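Long-range contacts in ATP-dependent DNA helicase (Mycobacterium smegmatis, PDB 5V9X), which couples ATP hydrolysis to 3'-to-5' tracking along single-stranded DNA and so unwinds RNA:DNA hybrids: residues Thr684-Arg689 and Ile700-Tyr705; Pro750-Phe755 and Leu853-Val858; Arg38-Thr43 and Thr122-Val127. All coordinates share one frame; numbering follows the deposited sequence.

Contact 1. Residues Thr684-Arg689 and Ile700-Tyr705; sequences TFVVER and ILHSPY
The carbonyl oxygen Val686 O is gripped twice by one residue: His702 N donates to it at 2.7 Å, and the imidazole adds a weak, bent bond from His702 ND1 to Val686 O at 3.2 Å. The second grip is possible because CG of His702 lies anti to its own carbonyl carbon (chi1 -71°), which folds the ring back beside the neighbouring strand. The return bond from Val686 N to His702 O is weak. At the next hydrogen-bonded pair, Glu688 and Ile700 exchange two nearly straight bonds, including Ile700 N to Glu688 O at 2.7 Å, while Val687 and Leu701 face each other as the non-hydrogen-bonded pair in between. This is the ladder of an antiparallel beta hairpin, strands 684-691 and 697-702, at the centre of the mixed sheet in the DEAD/H-associated region.

The two faces differ in chemistry. On one, the extended Glu688 side chain brings its carboxylate obliquely to the imidazole, the two planes 13° apart; its hydrogen bonds go instead to Ser864 and Thr860. On the other, Leu701 CD1 lies against Val687 CG2 at 3.9 Å and also meets Phe685 CB. Beyond the last bridge the Phe685 ring takes a CH-pi contact on one face, Ser703 CB standing 3.7 Å from the ring centroid, while Tyr705 meets it rim to rim at 68° between the planes. The hydroxyls of this group are bonded outward, Ser703 OG to His710 and Tyr705 OH to Asp682. The two hydrogen bonds accepted by Val686 O, one of them weak, probably steady the imidazole beside the ladder; with Glu688 satisfied by hydroxyls, its carboxylate would exert at most a modest electrostatic influence on the ring.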
loop_
_atom_site.group_PDB
_atom_site.type_symbol
_atom_site.label_atom_id
_atom_site.label_comp_id
_atom_site.label_asym_id
_atom_site.label_seq_id
_atom_site.Cartn_x
_atom_site.Cartn_y
_atom_site.Cartn_z
ATOM N N THR A 684 24.733 10.365 12.190
ATOM C CA THR A 684 25.192 11.732 11.962
ATOM C C THR A 684 24.257 12.420 10.978
ATOM O O THR A 684 24.133 11.985 9.829
ATOM C CB THR A 684 26.630 11.764 11.423
ATOM O OG1 THR A 684 26.635 11.381 10.042
ATOM C CG2 THR A 684 27.531 10.813 12.197
ATOM N N PHE A 685 23.601 13.488 11.429
ATOM C CA PHE A 685 22.885 14.388 10.538
ATOM C C PHE A 685 23.830 15.492 10.080
ATOM O O PHE A 685 24.766 15.864 10.791
ATOM C CB PHE A 685 21.669 15.016 11.228
ATOM C CG PHE A 685 20.587 14.036 11.601
ATOM C CD1 PHE A 685 20.610 12.730 11.141
ATOM C CD2 PHE A 685 19.532 14.436 12.409
ATOM C CE1 PHE A 685 19.608 11.842 11.491
ATOM C CE2 PHE A 685 18.529 13.556 12.759
ATOM C CZ PHE A 685 18.565 12.257 12.300
ATOM N N VAL A 686 23.577 16.018 8.886
ATOM C CA VAL A 686 24.378 17.100 8.325
ATOM C C VAL A 686 23.461 18.276 8.024
ATOM O O VAL A 686 22.479 18.132 7.283
ATOM C CB VAL A 686 25.135 16.666 7.062
ATOM C CG1 VAL A 686 25.801 17.871 6.413
ATOM C CG2 VAL A 686 26.168 15.605 7.404
ATOM N N VAL A 687 23.783 19.434 8.590
ATOM C CA VAL A 687 23.093 20.679 8.284
ATOM C C VAL A 687 23.968 21.455 7.309
ATOM O O VAL A 687 25.078 21.879 7.652
ATOM C CB VAL A 687 22.798 21.489 9.553
ATOM C CG1 VAL A 687 22.242 22.850 9.190
ATOM C CG2 VAL A 687 21.819 20.728 10.436
ATOM N N GLU A 688 23.473 21.634 6.088
ATOM C CA GLU A 688 24.229 22.249 5.007
ATOM C C GLU A 688 23.626 23.605 4.679
ATOM O O GLU A 688 22.403 23.733 4.567
ATOM C CB GLU A 688 24.229 21.350 3.770
ATOM C CG GLU A 688 24.877 21.968 2.550
ATOM C CD GLU A 688 25.003 20.984 1.409
ATOM O OE1 GLU A 688 24.647 19.802 1.600
ATOM O OE2 GLU A 688 25.459 21.391 0.322
ATOM N N ARG A 689 24.483 24.611 4.525
ATOM C CA ARG A 689 24.041 25.971 4.264
ATOM C C ARG A 689 24.780 26.542 3.063
ATOM O O ARG A 689 25.981 26.311 2.890
ATOM C CB ARG A 689 24.258 26.869 5.488
ATOM C CG ARG A 689 23.704 28.274 5.329
ATOM C CD ARG A 689 23.913 29.122 6.576
ATOM N NE ARG A 689 25.309 29.139 7.009
ATOM C CZ ARG A 689 25.782 28.423 8.025
ATOM N NH1 ARG A 689 24.969 27.635 8.715
ATOM N NH2 ARG A 689 27.065 28.495 8.352
ATOM N N ILE A 700 19.768 23.244 4.760
ATOM C CA ILE A 700 19.226 21.918 4.492
ATOM C C ILE A 700 19.636 20.983 5.618
ATOM O O ILE A 700 20.822 20.896 5.960
ATOM C CB ILE A 700 19.709 21.381 3.134
ATOM C CG1 ILE A 700 19.186 22.260 1.996
ATOM C CG2 ILE A 700 19.266 19.943 2.945
ATOM C CD1 ILE A 700 19.717 21.875 0.637
ATOM N N LEU A 701 18.659 20.289 6.196
ATOM C CA LEU A 701 18.925 19.229 7.158
ATOM C C LEU A 701 18.977 17.905 6.411
ATOM O O LEU A 701 18.033 17.557 5.698
ATOM C CB LEU A 701 17.855 19.184 8.249
ATOM C CG LEU A 701 17.892 17.951 9.159
ATOM C CD1 LEU A 701 19.230 17.838 9.880
ATOM C CD2 LEU A 701 16.741 17.975 10.154
ATOM N N HIS A 702 20.078 17.180 6.563
ATOM C CA HIS A 702 20.246 15.880 5.931
ATOM C C HIS A 702 20.005 14.783 6.959
ATOM O O HIS A 702 20.652 14.757 8.011
ATOM C CB HIS A 702 21.643 15.743 5.330
ATOM C CG HIS A 702 21.872 16.578 4.108
ATOM N ND1 HIS A 702 22.013 17.948 4.157
ATOM C CD2 HIS A 702 22.003 16.235 2.805
ATOM C CE1 HIS A 702 22.216 18.413 2.939
ATOM N NE2 HIS A 702 22.212 17.395 2.099
ATOM N N SER A 703 19.077 13.879 6.647
ATOM C CA SER A 703 18.676 12.790 7.530
ATOM C C SER A 703 17.870 11.778 6.731
ATOM O O SER A 703 16.987 12.166 5.959
ATOM C CB SER A 703 17.850 13.315 8.706
ATOM O OG SER A 703 17.014 12.301 9.238
ATOM N N PRO A 704 18.135 10.481 6.882
ATOM C CA PRO A 704 17.419 9.470 6.096
ATOM C C PRO A 704 16.130 8.956 6.720
ATOM O O PRO A 704 15.497 8.079 6.122
ATOM C CB PRO A 704 18.455 8.344 6.015
ATOM C CG PRO A 704 19.143 8.413 7.337
ATOM C CD PRO A 704 19.188 9.877 7.719
ATOM N N TYR A 705 15.709 9.494 7.867
ATOM C CA TYR A 705 14.694 8.852 8.698
ATOM C C TYR A 705 13.271 9.004 8.172
ATOM O O TYR A 705 12.313 8.813 8.928
ATOM C CB TYR A 705 14.778 9.394 10.127
ATOM C CG TYR A 705 15.892 8.771 10.928
ATOM C CD1 TYR A 705 15.718 7.544 11.552
ATOM C CD2 TYR A 705 17.122 9.403 11.054
ATOM C CE1 TYR A 705 16.735 6.966 12.286
ATOM C CE2 TYR A 705 18.145 8.832 11.786
ATOM C CZ TYR A 705 17.946 7.614 12.399
ATOM O OH TYR A 705 18.959 7.038 13.128
#

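Contact 2. Residues Pro750-Phe755 and Leu853-Val858; sequences PGADLF and LRIVEV
Glu857 turns CG beside its backbone N (chi1 -49°) and then runs out extended, while in Ile855 CG1 lies beside the backbone N (chi1 -69°), which leaves CG2 anti to it; both side chains thereby converge on the methyl of Ala752. The motif is a loop laid over an edge strand: 750-755, which leads into helix 759-769, rests on the outermost strand 854-859 of the mixed sheet in the DEAD/H-associated region. Ala752 CB points at the strand and meets Glu857 CG at 3.5 Å; CG and the carboxylate carbon behind it both lie against the methyl. Two residues back on the strand, Ile855 CG2 comes to 4.0 Å from the same Ala752 CB.

Ala752 also touches Val687 of the adjoining strand, so its methyl lies over the sheet face against side chains of both strands, and Ile855 leans on Ile848 of helix 838-849. At the solvent rim the carboxylate of Glu857 passes beside Gly751, its OE1 4.0 Å from Gly751 CA. Its neighbour there is another acid, a pairing that would probably be mildly unfavourable: Asp753 OD1 lies 4.1 Å from Glu857 OE2, with the two carboxylate planes 80° apart.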
loop_
_atom_site.group_PDB
_atom_site.type_symbol
_atom_site.label_atom_id
_atom_site.label_comp_id
_atom_site.label_asym_id
_atom_site.label_seq_id
_atom_site.Cartn_x
_atom_site.Cartn_y
_atom_site.Cartn_z
ATOM N N PRO A 750 20.642 31.005 10.895
ATOM C CA PRO A 750 21.376 30.198 9.914
ATOM C C PRO A 750 21.931 28.893 10.487
ATOM O O PRO A 750 22.614 28.161 9.769
ATOM C CB PRO A 750 22.523 31.126 9.498
ATOM C CG PRO A 750 21.974 32.496 9.680
ATOM C CD PRO A 750 21.055 32.420 10.870
ATOM N N GLY A 751 21.624 28.596 11.752
ATOM C CA GLY A 751 22.287 27.534 12.475
ATOM C C GLY A 751 21.547 26.199 12.463
ATOM O O GLY A 751 20.431 26.069 11.969
ATOM N N ALA A 752 22.213 25.194 13.037
ATOM C CA ALA A 752 21.681 23.841 13.122
ATOM C C ALA A 752 20.827 23.605 14.356
ATOM O O ALA A 752 20.081 22.621 14.394
ATOM C CB ALA A 752 22.818 22.820 13.113
ATOM N N ASP A 753 20.928 24.466 15.370
ATOM C CA ASP A 753 20.033 24.374 16.516
ATOM C C ASP A 753 18.579 24.611 16.132
ATOM O O ASP A 753 17.687 24.341 16.942
ATOM C CB ASP A 753 20.454 25.375 17.594
ATOM C CG ASP A 753 21.898 25.196 18.023
ATOM O OD1 ASP A 753 22.802 25.556 17.238
ATOM O OD2 ASP A 753 22.132 24.695 19.144
ATOM N N LEU A 754 18.331 25.107 14.916
ATOM C CA LEU A 754 16.968 25.315 14.442
ATOM C C LEU A 754 16.182 24.010 14.417
ATOM O O LEU A 754 14.983 23.991 14.723
ATOM C CB LEU A 754 17.009 25.949 13.050
ATOM C CG LEU A 754 15.705 26.162 12.283
ATOM C CD1 LEU A 754 14.761 27.060 13.060
ATOM C CD2 LEU A 754 16.001 26.751 10.915
ATOM N N PHE A 755 16.839 22.906 14.066
ATOM C CA PHE A 755 16.165 21.620 13.951
ATOM C C PHE A 755 16.090 20.856 15.267
ATOM O O PHE A 755 15.243 19.965 15.397
ATOM C CB PHE A 755 16.870 20.751 12.904
ATOM C CG PHE A 755 16.996 21.407 11.558
ATOM C CD1 PHE A 755 15.930 21.411 10.669
ATOM C CD2 PHE A 755 18.180 22.021 11.179
ATOM C CE1 PHE A 755 16.045 22.018 9.428
ATOM C CE2 PHE A 755 18.300 22.628 9.939
ATOM C CZ PHE A 755 17.231 22.627 9.063
ATOM N N LEU A 853 23.393 10.878 18.610
ATOM C CA LEU A 853 23.174 11.221 17.209
ATOM C C LEU A 853 23.911 12.529 16.951
ATOM O O LEU A 853 23.494 13.588 17.434
ATOM C CB LEU A 853 21.682 11.345 16.893
ATOM C CG LEU A 853 21.212 11.006 15.471
ATOM C CD1 LEU A 853 19.694 10.958 15.419
ATOM C CD2 LEU A 853 21.743 11.993 14.442
ATOM N N ARG A 854 25.010 12.450 16.207
ATOM C CA ARG A 854 25.820 13.622 15.920
ATOM C C ARG A 854 25.086 14.566 14.970
ATOM O O ARG A 854 24.174 14.171 14.238
ATOM C CB ARG A 854 27.159 13.205 15.306
ATOM C CG ARG A 854 28.315 14.156 15.582
ATOM C CD ARG A 854 29.387 14.054 14.501
ATOM N NE ARG A 854 29.662 12.675 14.105
ATOM C CZ ARG A 854 30.540 12.329 13.168
ATOM N NH1 ARG A 854 31.233 13.260 12.531
ATOM N NH2 ARG A 854 30.726 11.050 12.869
ATOM N N ILE A 855 25.493 15.833 14.998
ATOM C CA ILE A 855 25.018 16.841 14.056
ATOM C C ILE A 855 26.211 17.684 13.633
ATOM O O ILE A 855 27.049 18.052 14.463
ATOM C CB ILE A 855 23.902 17.719 14.659
ATOM C CG1 ILE A 855 22.631 16.897 14.860
ATOM C CG2 ILE A 855 23.609 18.918 13.764
ATOM C CD1 ILE A 855 21.478 17.692 15.398
ATOM N N VAL A 856 26.295 17.979 12.340
ATOM C CA VAL A 856 27.427 18.695 11.765
ATOM C C VAL A 856 26.902 19.878 10.965
ATOM O O VAL A 856 26.026 19.713 10.107
ATOM C CB VAL A 856 28.284 17.775 10.873
ATOM C CG1 VAL A 856 29.420 18.557 10.234
ATOM C CG2 VAL A 856 28.823 16.599 11.680
ATOM N N GLU A 857 27.427 21.069 11.251
ATOM C CA GLU A 857 27.158 22.249 10.442
ATOM C C GLU A 857 28.264 22.410 9.411
ATOM O O GLU A 857 29.450 22.312 9.744
ATOM C CB GLU A 857 27.072 23.510 11.302
ATOM C CG GLU A 857 26.176 23.400 12.512
ATOM C CD GLU A 857 25.893 24.751 13.146
ATOM O OE1 GLU A 857 25.862 25.760 12.407
ATOM O OE2 GLU A 857 25.707 24.807 14.381
ATOM N N VAL A 858 27.878 22.659 8.165
ATOM C CA VAL A 858 28.831 22.903 7.091
ATOM C C VAL A 858 28.233 23.931 6.142
ATOM O O VAL A 858 27.025 23.929 5.884
ATOM C CB VAL A 858 29.204 21.598 6.350
ATOM C CG1 VAL A 858 27.980 20.972 5.690
ATOM C CG2 VAL A 858 30.308 21.850 5.329
#

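Contact 3. Residues Arg38-Thr43 and Thr122-Val127; sequences REWFTT and TGITRV
This is a steep helix-on-helix packing at the outer end of the first RecA-like domain, where helix 35-44, next to the nucleotide pocket, crosses helix 118-130. The axes of the two short segments approach to 8.9 Å at 115°, and Gly123 lies at the crossing. With no side chain there, the indole of Trp40 comes down obliquely on the backbone, its CD1 meeting Gly123 CA. Trp40 CB is flanked by Val127 CG2 at 3.8 Å and, more loosely, by Ile124 CD1. The Trp40 side chain also touches Leu77 and Leu81 of helix 75-88, which starts at the end of the probable P-loop, and the adjacent Phe41 touches the bound AMP-PNP.

At one margin Arg126, bent at chi2 and chi3, turns back so that NH2 gives Thr43 OG1 a bond of 3.0 Å in the guanidinium plane. Held between the backbone N and carbonyl carbon (chi1 64°), Thr43 OG1 in turn donates a hydrogen bond of 2.8 Å to Trp40 O. At another margin the Glu39 chain crosses Val127 obliquely, touching its CG1, with carboxylate oxygen OE1 bonded to His131. The Thr43 hydroxyl thus both donates and accepts, and giving its hydrogen bond to a carbonyl would probably make it a better acceptor for Arg126.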
loop_
_atom_site.group_PDB
_atom_site.type_symbol
_atom_site.label_atom_id
_atom_site.label_comp_id
_atom_site.label_asym_id
_atom_site.label_seq_id
_atom_site.Cartn_x
_atom_site.Cartn_y
_atom_site.Cartn_z
ATOM N N ARG A 38 -7.349 -36.888 -1.969
ATOM C CA ARG A 38 -6.010 -37.394 -1.692
ATOM C C ARG A 38 -5.364 -37.949 -2.954
ATOM O O ARG A 38 -4.190 -37.674 -3.231
ATOM C CB ARG A 38 -6.069 -38.466 -0.602
ATOM C CG ARG A 38 -4.707 -38.948 -0.131
ATOM C CD ARG A 38 -4.808 -40.211 0.718
ATOM N NE ARG A 38 -5.725 -40.061 1.846
ATOM C CZ ARG A 38 -6.870 -40.725 1.972
ATOM N NH1 ARG A 38 -7.239 -41.597 1.045
ATOM N NH2 ARG A 38 -7.643 -40.528 3.033
ATOM N N GLU A 39 -6.120 -38.722 -3.741
ATOM C CA GLU A 39 -5.551 -39.311 -4.948
ATOM C C GLU A 39 -5.207 -38.244 -5.977
ATOM O O GLU A 39 -4.189 -38.353 -6.668
ATOM C CB GLU A 39 -6.504 -40.344 -5.553
ATOM C CG GLU A 39 -5.951 -40.995 -6.821
ATOM C CD GLU A 39 -6.654 -42.286 -7.189
ATOM O OE1 GLU A 39 -7.701 -42.225 -7.867
ATOM O OE2 GLU A 39 -6.156 -43.365 -6.799
ATOM N N TRP A 40 -6.037 -37.205 -6.097
ATOM C CA TRP A 40 -5.735 -36.157 -7.065
ATOM C C TRP A 40 -4.453 -35.422 -6.700
ATOM O O TRP A 40 -3.547 -35.285 -7.532
ATOM C CB TRP A 40 -6.881 -35.156 -7.182
ATOM C CG TRP A 40 -6.387 -33.927 -7.877
ATOM C CD1 TRP A 40 -6.147 -33.788 -9.211
ATOM C CD2 TRP A 40 -6.003 -32.688 -7.268
ATOM N NE1 TRP A 40 -5.664 -32.530 -9.477
ATOM C CE2 TRP A 40 -5.564 -31.835 -8.301
ATOM C CE3 TRP A 40 -5.997 -32.212 -5.953
ATOM C CZ2 TRP A 40 -5.123 -30.536 -8.060
ATOM C CZ3 TRP A 40 -5.563 -30.920 -5.715
ATOM C CH2 TRP A 40 -5.134 -30.097 -6.763
ATOM N N PHE A 41 -4.367 -34.925 -5.462
ATOM C CA PHE A 41 -3.199 -34.149 -5.056
ATOM C C PHE A 41 -1.915 -34.954 -5.211
ATOM O O PHE A 41 -0.860 -34.386 -5.515
ATOM C CB PHE A 41 -3.360 -33.665 -3.613
ATOM C CG PHE A 41 -2.345 -32.631 -3.202
ATOM C CD1 PHE A 41 -1.102 -33.008 -2.719
ATOM C CD2 PHE A 41 -2.637 -31.281 -3.302
ATOM C CE1 PHE A 41 -0.169 -32.060 -2.349
ATOM C CE2 PHE A 41 -1.706 -30.326 -2.928
ATOM C CZ PHE A 41 -0.472 -30.717 -2.451
ATOM N N THR A 42 -1.986 -36.273 -5.018
ATOM C CA THR A 42 -0.805 -37.110 -5.197
ATOM C C THR A 42 -0.393 -37.180 -6.663
ATOM O O THR A 42 0.802 -37.169 -6.980
ATOM C CB THR A 42 -1.067 -38.508 -4.635
ATOM O OG1 THR A 42 -1.236 -38.425 -3.215
ATOM C CG2 THR A 42 0.091 -39.442 -4.940
ATOM N N THR A 43 -1.365 -37.241 -7.574
ATOM C CA THR A 43 -1.051 -37.282 -8.997
ATOM C C THR A 43 -0.694 -35.914 -9.564
ATOM O O THR A 43 -0.234 -35.838 -10.709
ATOM C CB THR A 43 -2.225 -37.867 -9.791
ATOM O OG1 THR A 43 -3.364 -37.006 -9.674
ATOM C CG2 THR A 43 -2.585 -39.250 -9.274
ATOM N N THR A 122 -11.166 -29.773 -11.687
ATOM C CA THR A 122 -11.078 -30.713 -12.803
ATOM C C THR A 122 -10.441 -32.034 -12.380
ATOM O O THR A 122 -10.831 -33.099 -12.878
ATOM C CB THR A 122 -10.289 -30.080 -13.956
ATOM O OG1 THR A 122 -11.116 -29.126 -14.633
ATOM C CG2 THR A 122 -9.796 -31.132 -14.950
ATOM N N GLY A 123 -9.478 -31.987 -11.456
ATOM C CA GLY A 123 -8.811 -33.204 -11.019
ATOM C C GLY A 123 -9.683 -34.077 -10.137
ATOM O O GLY A 123 -9.674 -35.306 -10.267
ATOM N N ILE A 124 -10.432 -33.459 -9.217
ATOM C CA ILE A 124 -11.380 -34.213 -8.399
ATOM C C ILE A 124 -12.356 -34.962 -9.292
ATOM O O ILE A 124 -12.664 -36.137 -9.058
ATOM C CB ILE A 124 -12.119 -33.276 -7.425
ATOM C CG1 ILE A 124 -11.134 -32.485 -6.559
ATOM C CG2 ILE A 124 -13.081 -34.069 -6.550
ATOM C CD1 ILE A 124 -10.295 -33.337 -5.661
ATOM N N THR A 125 -12.838 -34.295 -10.344
ATOM C CA THR A 125 -13.773 -34.917 -11.274
ATOM C C THR A 125 -13.136 -36.104 -11.985
ATOM O O THR A 125 -13.744 -37.173 -12.102
ATOM C CB THR A 125 -14.251 -33.879 -12.290
ATOM O OG1 THR A 125 -14.894 -32.798 -11.603
ATOM C CG2 THR A 125 -15.219 -34.503 -13.290
ATOM N N ARG A 126 -11.909 -35.924 -12.481
ATOM C CA ARG A 126 -11.214 -37.010 -13.162
ATOM C C ARG A 126 -11.027 -38.207 -12.238
ATOM O O ARG A 126 -11.226 -39.357 -12.649
ATOM C CB ARG A 126 -9.866 -36.510 -13.688
ATOM C CG ARG A 126 -9.172 -37.442 -14.669
ATOM C CD ARG A 126 -8.102 -38.273 -13.986
ATOM N NE ARG A 126 -7.106 -37.435 -13.328
ATOM C CZ ARG A 126 -6.194 -37.890 -12.475
ATOM N NH1 ARG A 126 -6.152 -39.181 -12.173
ATOM N NH2 ARG A 126 -5.327 -37.054 -11.921
ATOM N N VAL A 127 -10.663 -37.954 -10.979
ATOM C CA VAL A 127 -10.450 -39.043 -10.031
ATOM C C VAL A 127 -11.778 -39.673 -9.624
ATOM O O VAL A 127 -11.894 -40.903 -9.537
ATOM C CB VAL A 127 -9.663 -38.530 -8.811
ATOM C CG1 VAL A 127 -9.579 -39.600 -7.739
ATOM C CG2 VAL A 127 -8.269 -38.087 -9.235
#

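Overall arrangement
Contacts 1 and 2 belong to one mixed sheet and meet at the adjoining strands 684-691 and 854-859: strand 684-691 is bonded to 697-702 on one side and to 854-859 on the other, as in Val687 N to Val856 O at 2.7 Å. Contact 1, fully buried, relies on backbone hydrogen bonds with aromatic and apolar packing; contact 2, at the surface, is a loop held by apolar touches beside two acids. Contact 3 lies on the opposite side of the chain's centre, about 62 Å from contact 1 between centres. Partly buried, it joins two helices near the nucleotide through an apolar middle and a polar margin, and shares no element with the others.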